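Local structure of ABC transporter periplasmic-binding protein YtfQ (Mycobacterium smegmatis, 6HB0) at residues 124-129 / 163-168; 157-162 / 187-192. The protein probably binds carbohydrate as the solute-binding component of an L-arabinofuranose ABC transporter. All coordinates share one frame; numbering follows the deposited sequence.

Contact 1. Residues 124-129 / 163-168; sequences ADFIEE and IDRKTG. With ZN (zinc ion), chain F; ZN (zinc ion), chain I.
Arg165 and Glu129 meet because both side chains leave their helices with CG anti to the carbonyl carbon (chi1 -73° and -70°) and then run out extended, side by side and pointing the same way. The arginine grips side-on, and both of its donors converge on a single carboxylate oxygen: Arg165 NE lies 2.9 Å, and Arg165 NH2 2.8 Å, from Glu129 OE1. NH2 arrives on the syn side of that oxygen, whereas NE comes from above the carboxylate plane, the two flat groups being turned 53° apart. The second oxygen, Glu129 OE2, is taken by Arg34 and by the backbone N of Cys263, so this buried carboxylate serves two arginines, which probably favours its charged form. Beside the salt bridge the helices pack closely. Asp164 CB sits 3.5 Å from Phe126 CB and 3.6 Å from Ile127 CG1. Glycine lets the backbones close up, Gly168 CA lying 4.3 Å from Ile127 CA and making a CA-H...O contact of 3.3 Å with Ile127 O. Water 1 joins Phe126 N to Asp164 OD2, which also binds a zinc ion at 2.1 Å. Asp125 caps the start of helix 126-140, its OD1 accepting from Glu128 N at 3.1 Å. The arrangement is a close helix-helix packing in the periplasmic binding protein fold, with the zinc-binding Asp164 packed against Phe126 and Ile127.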
ATOM      1  N   ALA A 124      -0.156   3.272   4.515  1.00 32.06           N
ATOM      2  CA  ALA A 124      -0.306   1.834   4.462  1.00 34.43           C
ATOM      3  C   ALA A 124       0.719   1.164   5.354  1.00 33.41           C
ATOM      4  O   ALA A 124       1.767   1.737   5.628  1.00 30.17           O
ATOM      5  CB  ALA A 124      -0.160   1.321   3.046  1.00 31.80           C
ATOM      6  N   ASP A 125       0.371  -0.038   5.810  1.00 30.98           N
ATOM      7  CA  ASP A 125       1.228  -0.877   6.611  1.00 29.42           C
ATOM      8  C   ASP A 125       1.736  -2.119   5.839  1.00 27.62           C
ATOM      9  O   ASP A 125       1.025  -3.137   5.705  1.00 26.68           O
ATOM     10  CB  ASP A 125       0.415  -1.344   7.789  1.00 30.93           C
ATOM     11  CG  ASP A 125       1.263  -2.013   8.890  1.00 32.92           C
ATOM     12  OD1 ASP A 125       2.410  -2.445   8.639  1.00 29.01           O
ATOM     13  OD2 ASP A 125       0.735  -2.126  10.008  1.00 34.75           O
ATOM     14  N   PHE A 126       2.976  -2.076   5.369  1.00 24.12           N
ATOM     15  CA  PHE A 126       3.475  -3.171   4.548  1.00 25.03           C
ATOM     16  C   PHE A 126       3.784  -4.440   5.341  1.00 23.42           C
ATOM     17  O   PHE A 126       3.701  -5.544   4.786  1.00 29.02           O
ATOM     18  CB  PHE A 126       4.738  -2.732   3.836  1.00 27.04           C
ATOM     19  CG  PHE A 126       4.556  -1.524   2.969  1.00 29.93           C
ATOM     20  CD1 PHE A 126       3.508  -1.447   2.058  1.00 33.87           C
ATOM     21  CD2 PHE A 126       5.436  -0.448   3.066  1.00 36.66           C
ATOM     22  CE1 PHE A 126       3.357  -0.353   1.241  1.00 34.45           C
ATOM     23  CE2 PHE A 126       5.269   0.670   2.280  1.00 35.66           C
ATOM     24  CZ  PHE A 126       4.248   0.697   1.352  1.00 36.83           C
ATOM     25  N   ILE A 127       4.154  -4.301   6.608  1.00 24.33           N
ATOM     26  CA  ILE A 127       4.383  -5.469   7.461  1.00 25.06           C
ATOM     27  C   ILE A 127       3.065  -6.208   7.576  1.00 25.36           C
ATOM     28  O   ILE A 127       3.001  -7.396   7.409  1.00 24.80           O
ATOM     29  CB  ILE A 127       4.908  -5.084   8.859  1.00 28.70           C
ATOM     30  CG1 ILE A 127       6.287  -4.448   8.764  1.00 32.44           C
ATOM     31  CG2 ILE A 127       4.893  -6.311   9.779  1.00 29.26           C
ATOM     32  CD1 ILE A 127       6.822  -3.951  10.073  1.00 34.44           C
ATOM     33  N   GLU A 128       1.998  -5.460   7.853  1.00 26.89           N
ATOM     34  CA  GLU A 128       0.665  -6.032   7.954  1.00 25.29           C
ATOM     35  C   GLU A 128       0.277  -6.789   6.684  1.00 25.38           C
ATOM     36  O   GLU A 128      -0.305  -7.863   6.770  1.00 25.70           O
ATOM     37  CB  GLU A 128      -0.330  -4.925   8.299  1.00 27.86           C
ATOM     38  CG  GLU A 128      -1.792  -5.309   8.278  1.00 28.25           C
ATOM     39  CD  GLU A 128      -2.549  -4.429   7.294  1.00 28.18           C
ATOM     40  OE1 GLU A 128      -2.746  -4.862   6.124  1.00 29.39           O
ATOM     41  OE2 GLU A 128      -2.854  -3.253   7.654  1.00 28.18           O
ATOM     42  N   GLU A 129       0.587  -6.269   5.501  1.00 24.26           N
ATOM     43  CA  GLU A 129       0.336  -6.999   4.259  1.00 26.89           C
ATOM     44  C   GLU A 129       0.993  -8.372   4.231  1.00 25.20           C
ATOM     45  O   GLU A 129       0.345  -9.369   3.933  1.00 25.74           O
ATOM     46  CB  GLU A 129       0.792  -6.227   2.991  1.00 25.17           C
ATOM     47  CG  GLU A 129      -0.083  -4.990   2.694  1.00 28.56           C
ATOM     48  CD  GLU A 129       0.412  -4.185   1.484  1.00 28.46           C
ATOM     49  OE1 GLU A 129       1.669  -4.040   1.344  1.00 26.76           O
ATOM     50  OE2 GLU A 129      -0.467  -3.694   0.690  1.00 25.15           O
ATOM     51  N   ILE A 163      11.231  -5.192   2.373  1.00 27.37           N
ATOM     52  CA  ILE A 163      11.757  -5.525   3.676  1.00 27.84           C
ATOM     53  C   ILE A 163      10.582  -5.835   4.612  1.00 27.92           C
ATOM     54  O   ILE A 163      10.573  -6.848   5.340  1.00 25.88           O
ATOM     55  CB  ILE A 163      12.587  -4.359   4.266  1.00 30.68           C
ATOM     56  CG1 ILE A 163      13.878  -4.182   3.461  1.00 35.69           C
ATOM     57  CG2 ILE A 163      12.822  -4.526   5.758  1.00 30.86           C
ATOM     58  CD1 ILE A 163      14.779  -3.059   3.924  1.00 37.42           C
ATOM     59  N   ASP A 164       9.580  -4.985   4.571  1.00 26.26           N
ATOM     60  CA  ASP A 164       8.473  -5.105   5.503  1.00 26.80           C
ATOM     61  C   ASP A 164       7.540  -6.266   5.181  1.00 26.63           C
ATOM     62  O   ASP A 164       7.065  -6.908   6.082  1.00 29.19           O
ATOM     63  CB  ASP A 164       7.654  -3.823   5.500  1.00 29.45           C
ATOM     64  CG  ASP A 164       8.308  -2.670   6.278  1.00 32.60           C
ATOM     65  OD1 ASP A 164       9.358  -2.825   6.957  1.00 32.87           O
ATOM     66  OD2 ASP A 164       7.704  -1.584   6.221  1.00 33.26           O
ATOM     67  N   ARG A 165       7.249  -6.516   3.899  1.00 25.81           N
ATOM     68  CA  ARG A 165       6.450  -7.634   3.548  1.00 25.54           C
ATOM     69  C   ARG A 165       7.148  -8.958   3.912  1.00 26.49           C
ATOM     70  O   ARG A 165       6.474  -9.922   4.295  1.00 25.21           O
ATOM     71  CB  ARG A 165       6.092  -7.594   2.096  1.00 24.87           C
ATOM     72  CG  ARG A 165       5.060  -6.528   1.791  1.00 24.22           C
ATOM     73  CD  ARG A 165       4.799  -6.401   0.301  1.00 27.53           C
ATOM     74  NE  ARG A 165       3.962  -5.220   0.088  1.00 25.49           N
ATOM     75  CZ  ARG A 165       3.850  -4.535  -1.029  1.00 24.06           C
ATOM     76  NH1 ARG A 165       4.482  -4.862  -2.156  1.00 25.37           N
ATOM     77  NH2 ARG A 165       3.074  -3.481  -1.000  1.00 23.60           N
ATOM     78  N   LYS A 166       8.464  -8.988   3.803  1.00 26.35           N
ATOM     79  CA  LYS A 166       9.228 -10.184   4.192  1.00 29.60           C
ATOM     80  C   LYS A 166       9.117 -10.402   5.702  1.00 25.75           C
ATOM     81  O   LYS A 166       8.840 -11.486   6.156  1.00 25.29           O
ATOM     82  CB  LYS A 166      10.680 -10.093   3.766  1.00 28.93           C
ATOM     83  CG  LYS A 166      11.538 -11.276   4.167  1.00 33.41           C
ATOM     84  CD  LYS A 166      12.887 -11.225   3.421  1.00 33.55           C
ATOM     85  CE  LYS A 166      13.745 -12.414   3.830  1.00 41.71           C
ATOM     86  NZ  LYS A 166      14.754 -12.772   2.778  1.00 40.59           N
ATOM     87  N   THR A 167       9.298  -9.333   6.451  1.00 28.31           N
ATOM     88  CA  THR A 167       9.184  -9.377   7.908  1.00 28.75           C
ATOM     89  C   THR A 167       7.806  -9.844   8.294  1.00 27.70           C
ATOM     90  O   THR A 167       7.657 -10.765   9.086  1.00 27.44           O
ATOM     91  CB  THR A 167       9.482  -8.003   8.488  1.00 31.42           C
ATOM     92  OG1 THR A 167      10.848  -7.711   8.199  1.00 35.22           O
ATOM     93  CG2 THR A 167       9.233  -7.959   9.989  1.00 34.12           C
ATOM     94  N   GLY A 168       6.797  -9.262   7.668  1.00 24.64           N
ATOM     95  CA  GLY A 168       5.425  -9.619   7.974  1.00 26.58           C
ATOM     96  C   GLY A 168       5.081 -11.023   7.634  1.00 23.26           C
ATOM     97  O   GLY A 168       4.429 -11.708   8.400  1.00 23.12           O
TER
HETATM   98 ZN    ZN F 404      -3.883  -2.237   6.309  1.00 27.55          ZN
HETATM   99 ZN    ZN I 407       8.746   0.200   6.693  1.00 41.59          ZN
HETATM  100  O   HOH W   1       5.357  -0.832   6.979  1.00 41.45           O
HETATM  101  O   HOH W   2      10.565  -0.510   7.726  1.00 38.12           O
HETATM  102  O   HOH W   3      -4.641  -0.961   7.683  1.00 27.60           O
HETATM  103  O   HOH W   4       8.329   0.020   8.910  1.00 45.38           O
HETATM  104  O   HOH W   5       7.135   1.201   6.026  1.00 43.14           O

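Contact 2. Residues 157-162 / 187-192; sequences TGADPA and GDFTRS. With ZN (zinc ion), chain I.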
ATOM      1  N   THR A 157      15.552  -5.314  -3.651  1.00 26.47           N
ATOM      2  CA  THR A 157      16.354  -5.380  -2.437  1.00 30.36           C
ATOM      3  C   THR A 157      16.459  -4.033  -1.733  1.00 29.15           C
ATOM      4  O   THR A 157      16.772  -3.003  -2.334  1.00 29.77           O
ATOM      5  CB  THR A 157      17.777  -5.859  -2.750  1.00 37.32           C
ATOM      6  OG1 THR A 157      17.715  -7.109  -3.416  1.00 36.91           O
ATOM      7  CG2 THR A 157      18.555  -6.041  -1.475  1.00 39.45           C
ATOM      8  N   GLY A 158      16.147  -4.000  -0.463  1.00 31.55           N
ATOM      9  CA  GLY A 158      16.175  -2.741   0.261  1.00 30.77           C
ATOM     10  C   GLY A 158      14.942  -1.855   0.187  1.00 30.57           C
ATOM     11  O   GLY A 158      14.837  -0.882   0.948  1.00 31.12           O
ATOM     12  N   ALA A 159      13.997  -2.158  -0.701  1.00 28.41           N
ATOM     13  CA  ALA A 159      12.798  -1.300  -0.802  1.00 29.50           C
ATOM     14  C   ALA A 159      11.963  -1.480   0.443  1.00 30.07           C
ATOM     15  O   ALA A 159      11.863  -2.594   0.962  1.00 30.24           O
ATOM     16  CB  ALA A 159      11.967  -1.623  -2.030  1.00 31.63           C
ATOM     17  N   ASP A 160      11.410  -0.391   0.965  1.00 29.04           N
ATOM     18  CA  ASP A 160      10.721  -0.436   2.234  1.00 29.03           C
ATOM     19  C   ASP A 160       9.623  -1.513   2.244  1.00 28.05           C
ATOM     20  O   ASP A 160       9.582  -2.319   3.152  1.00 28.25           O
ATOM     21  CB  ASP A 160      10.186   0.963   2.576  1.00 32.90           C
ATOM     22  CG  ASP A 160       9.321   0.957   3.793  1.00 36.21           C
ATOM     23  OD1 ASP A 160       9.809   0.484   4.832  1.00 36.58           O
ATOM     24  OD2 ASP A 160       8.168   1.413   3.719  1.00 38.36           O
ATOM     25  N   PRO A 161       8.742  -1.553   1.232  1.00 28.80           N
ATOM     26  CA  PRO A 161       7.696  -2.600   1.215  1.00 30.07           C
ATOM     27  C   PRO A 161       8.247  -4.004   1.050  1.00 28.77           C
ATOM     28  O   PRO A 161       7.629  -4.942   1.526  1.00 26.25           O
ATOM     29  CB  PRO A 161       6.847  -2.255  -0.006  1.00 32.82           C
ATOM     30  CG  PRO A 161       7.749  -1.408  -0.865  1.00 36.53           C
ATOM     31  CD  PRO A 161       8.544  -0.597   0.143  1.00 33.54           C
ATOM     32  N   ALA A 162       9.380  -4.152   0.376  1.00 26.69           N
ATOM     33  CA  ALA A 162      10.006  -5.480   0.264  1.00 26.88           C
ATOM     34  C   ALA A 162      10.526  -6.027   1.619  1.00 26.56           C
ATOM     35  O   ALA A 162      10.249  -7.169   1.982  1.00 27.27           O
ATOM     36  CB  ALA A 162      11.117  -5.467  -0.778  1.00 29.64           C
ATOM     37  N   GLY A 187      12.581 -10.560  -7.171  1.00 27.24           N
ATOM     38  CA  GLY A 187      12.131 -10.414  -8.568  1.00 28.22           C
ATOM     39  C   GLY A 187      11.899  -8.932  -8.950  1.00 27.50           C
ATOM     40  O   GLY A 187      11.272  -8.638  -9.989  1.00 29.62           O
ATOM     41  N   ASP A 188      12.354  -8.010  -8.103  1.00 25.52           N
ATOM     42  CA  ASP A 188      12.354  -6.567  -8.378  1.00 28.02           C
ATOM     43  C   ASP A 188      10.987  -5.984  -8.716  1.00 27.68           C
ATOM     44  O   ASP A 188      10.885  -5.025  -9.444  1.00 24.76           O
ATOM     45  CB  ASP A 188      13.332  -6.298  -9.542  1.00 30.26           C
ATOM     46  CG  ASP A 188      14.769  -6.096  -9.040  1.00 35.59           C
ATOM     47  OD1 ASP A 188      14.937  -5.327  -8.061  1.00 36.42           O
ATOM     48  OD2 ASP A 188      15.724  -6.673  -9.640  1.00 32.26           O
ATOM     49  N   PHE A 189       9.923  -6.604  -8.198  1.00 27.79           N
ATOM     50  CA  PHE A 189       8.573  -6.140  -8.424  1.00 25.81           C
ATOM     51  C   PHE A 189       8.113  -6.148  -9.876  1.00 27.36           C
ATOM     52  O   PHE A 189       7.105  -5.518 -10.188  1.00 25.41           O
ATOM     53  CB  PHE A 189       8.380  -4.720  -7.829  1.00 28.77           C
ATOM     54  CG  PHE A 189       8.316  -4.669  -6.319  1.00 27.43           C
ATOM     55  CD1 PHE A 189       7.517  -5.558  -5.606  1.00 26.45           C
ATOM     56  CD2 PHE A 189       9.044  -3.705  -5.608  1.00 29.31           C
ATOM     57  CE1 PHE A 189       7.435  -5.479  -4.232  1.00 25.64           C
ATOM     58  CE2 PHE A 189       8.970  -3.640  -4.225  1.00 30.07           C
ATOM     59  CZ  PHE A 189       8.127  -4.505  -3.541  1.00 29.14           C
ATOM     60  N   THR A 190       8.768  -6.892 -10.765  1.00 25.76           N
ATOM     61  CA  THR A 190       8.367  -6.899 -12.169  1.00 26.99           C
ATOM     62  C   THR A 190       7.936  -8.279 -12.619  1.00 27.67           C
ATOM     63  O   THR A 190       8.303  -9.294 -12.008  1.00 26.83           O
ATOM     64  CB  THR A 190       9.494  -6.457 -13.123  1.00 28.11           C
ATOM     65  OG1 THR A 190      10.479  -7.473 -13.196  1.00 26.50           O
ATOM     66  CG2 THR A 190      10.113  -5.149 -12.668  1.00 31.32           C
ATOM     67  N   ARG A 191       7.131  -8.293 -13.674  1.00 26.78           N
ATOM     68  CA  ARG A 191       6.622  -9.518 -14.227  1.00 28.60           C
ATOM     69  C   ARG A 191       7.745 -10.403 -14.739  1.00 27.08           C
ATOM     70  O   ARG A 191       7.791 -11.619 -14.435  1.00 27.15           O
ATOM     71  CB  ARG A 191       5.640  -9.191 -15.351  1.00 31.89           C
ATOM     72  CG  ARG A 191       4.918 -10.422 -15.873  1.00 34.35           C
ATOM     73  CD  ARG A 191       3.958 -10.043 -16.969  1.00 40.57           C
ATOM     74  NE  ARG A 191       2.960 -11.091 -17.186  1.00 42.63           N
ATOM     75  CZ  ARG A 191       1.647 -10.964 -16.978  1.00 42.93           C
ATOM     76  NH1 ARG A 191       1.108  -9.833 -16.519  1.00 41.40           N
ATOM     77  NH2 ARG A 191       0.857 -11.994 -17.235  1.00 44.31           N
ATOM     78  N   SER A 192       8.691  -9.819 -15.462  1.00 26.63           N
ATOM     79  CA  SER A 192       9.750 -10.637 -16.034  1.00 26.52           C
ATOM     80  C   SER A 192      10.687 -11.107 -14.907  1.00 26.63           C
ATOM     81  O   SER A 192      11.205 -12.208 -14.979  1.00 26.13           O
ATOM     82  CB  SER A 192      10.501  -9.909 -17.150  1.00 28.08           C
ATOM     83  OG  SER A 192      11.332  -8.902 -16.625  1.00 38.23           O
TER
HETATM   84 ZN    ZN I 407       8.746   0.200   6.693  1.00 41.59          ZN
HETATM   85  O   HOH W   6      16.828  -6.068  -6.346  1.00 33.56           O
HETATM   86  O   HOH W   5       7.135   1.201   6.026  1.00 43.14           O
HETATM   87  O   HOH W   2      10.565  -0.510   7.726  1.00 38.12           O
HETATM   88  O   HOH W   4       8.329   0.020   8.910  1.00 45.38           O
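Phe189 is carried toward the start of helix 160-173 by a type I' turn from Gly187 to Thr190, in which Asp188 and Phe189 both have positive phi and Thr190 N closes back on Gly187 O at 3.1 Å. The phenyl ring, with CG anti to the carbonyl carbon (chi1 -73°), reaches across with its tip, and CZ does most of the touching. Phe189 CZ lies 4.1 Å from Pro161 CG, which approaches obliquely, and 4.2 Å from Ala162 CB. Ala159 CB stands at the ring edge, 4.2 Å from Phe189 CE2, and the backbone N of Ala162 is near the ring plane as well. These are ordinary van der Waals distances, and the area buried is small. Outside the two segments Trp33 meets the same ring with its plane turned about 50° to it, and also touches Ala159 and Pro161, while Met218 of helix 216-228 packs on the ring. At the other end the link is polar: water 6 accepts from Thr157 N at 3.1 Å and donates to Asp188 OD1 at 2.7 Å. The aspartate is thus tied to this side by a direct bond from OD1 to Thr156 OG1, the residue before the segment, and through water 6. Between the two segments themselves the contact is apolar at the ring and water-mediated at Asp188, with a direct polar tie supplied by Thr156 next door.

How the contacts relate
Contacts 1 and 2 have centres 13 Å apart and share helix 160-173: contact 2 uses its first turn, contact 1 the turns that follow. Their segments alternate along the chain, from 124-129 to 187-192, and the helix is held by helix 126-140 in contact 1 and by the turn before helix 191-204 in contact 2. They also touch directly, Arg165 NH1 lying 3.7 Å from Phe189 CE1. One zinc ion is common to both, bound by Asp160 and Asp164. All three helices belong to the lobe of the mixed sheet, while Arg34 and Trp33, from the lobe of the parallel sheet, reach contacts 1 and 2 respectively. This places them where the lobes meet, where this family usually binds sugar.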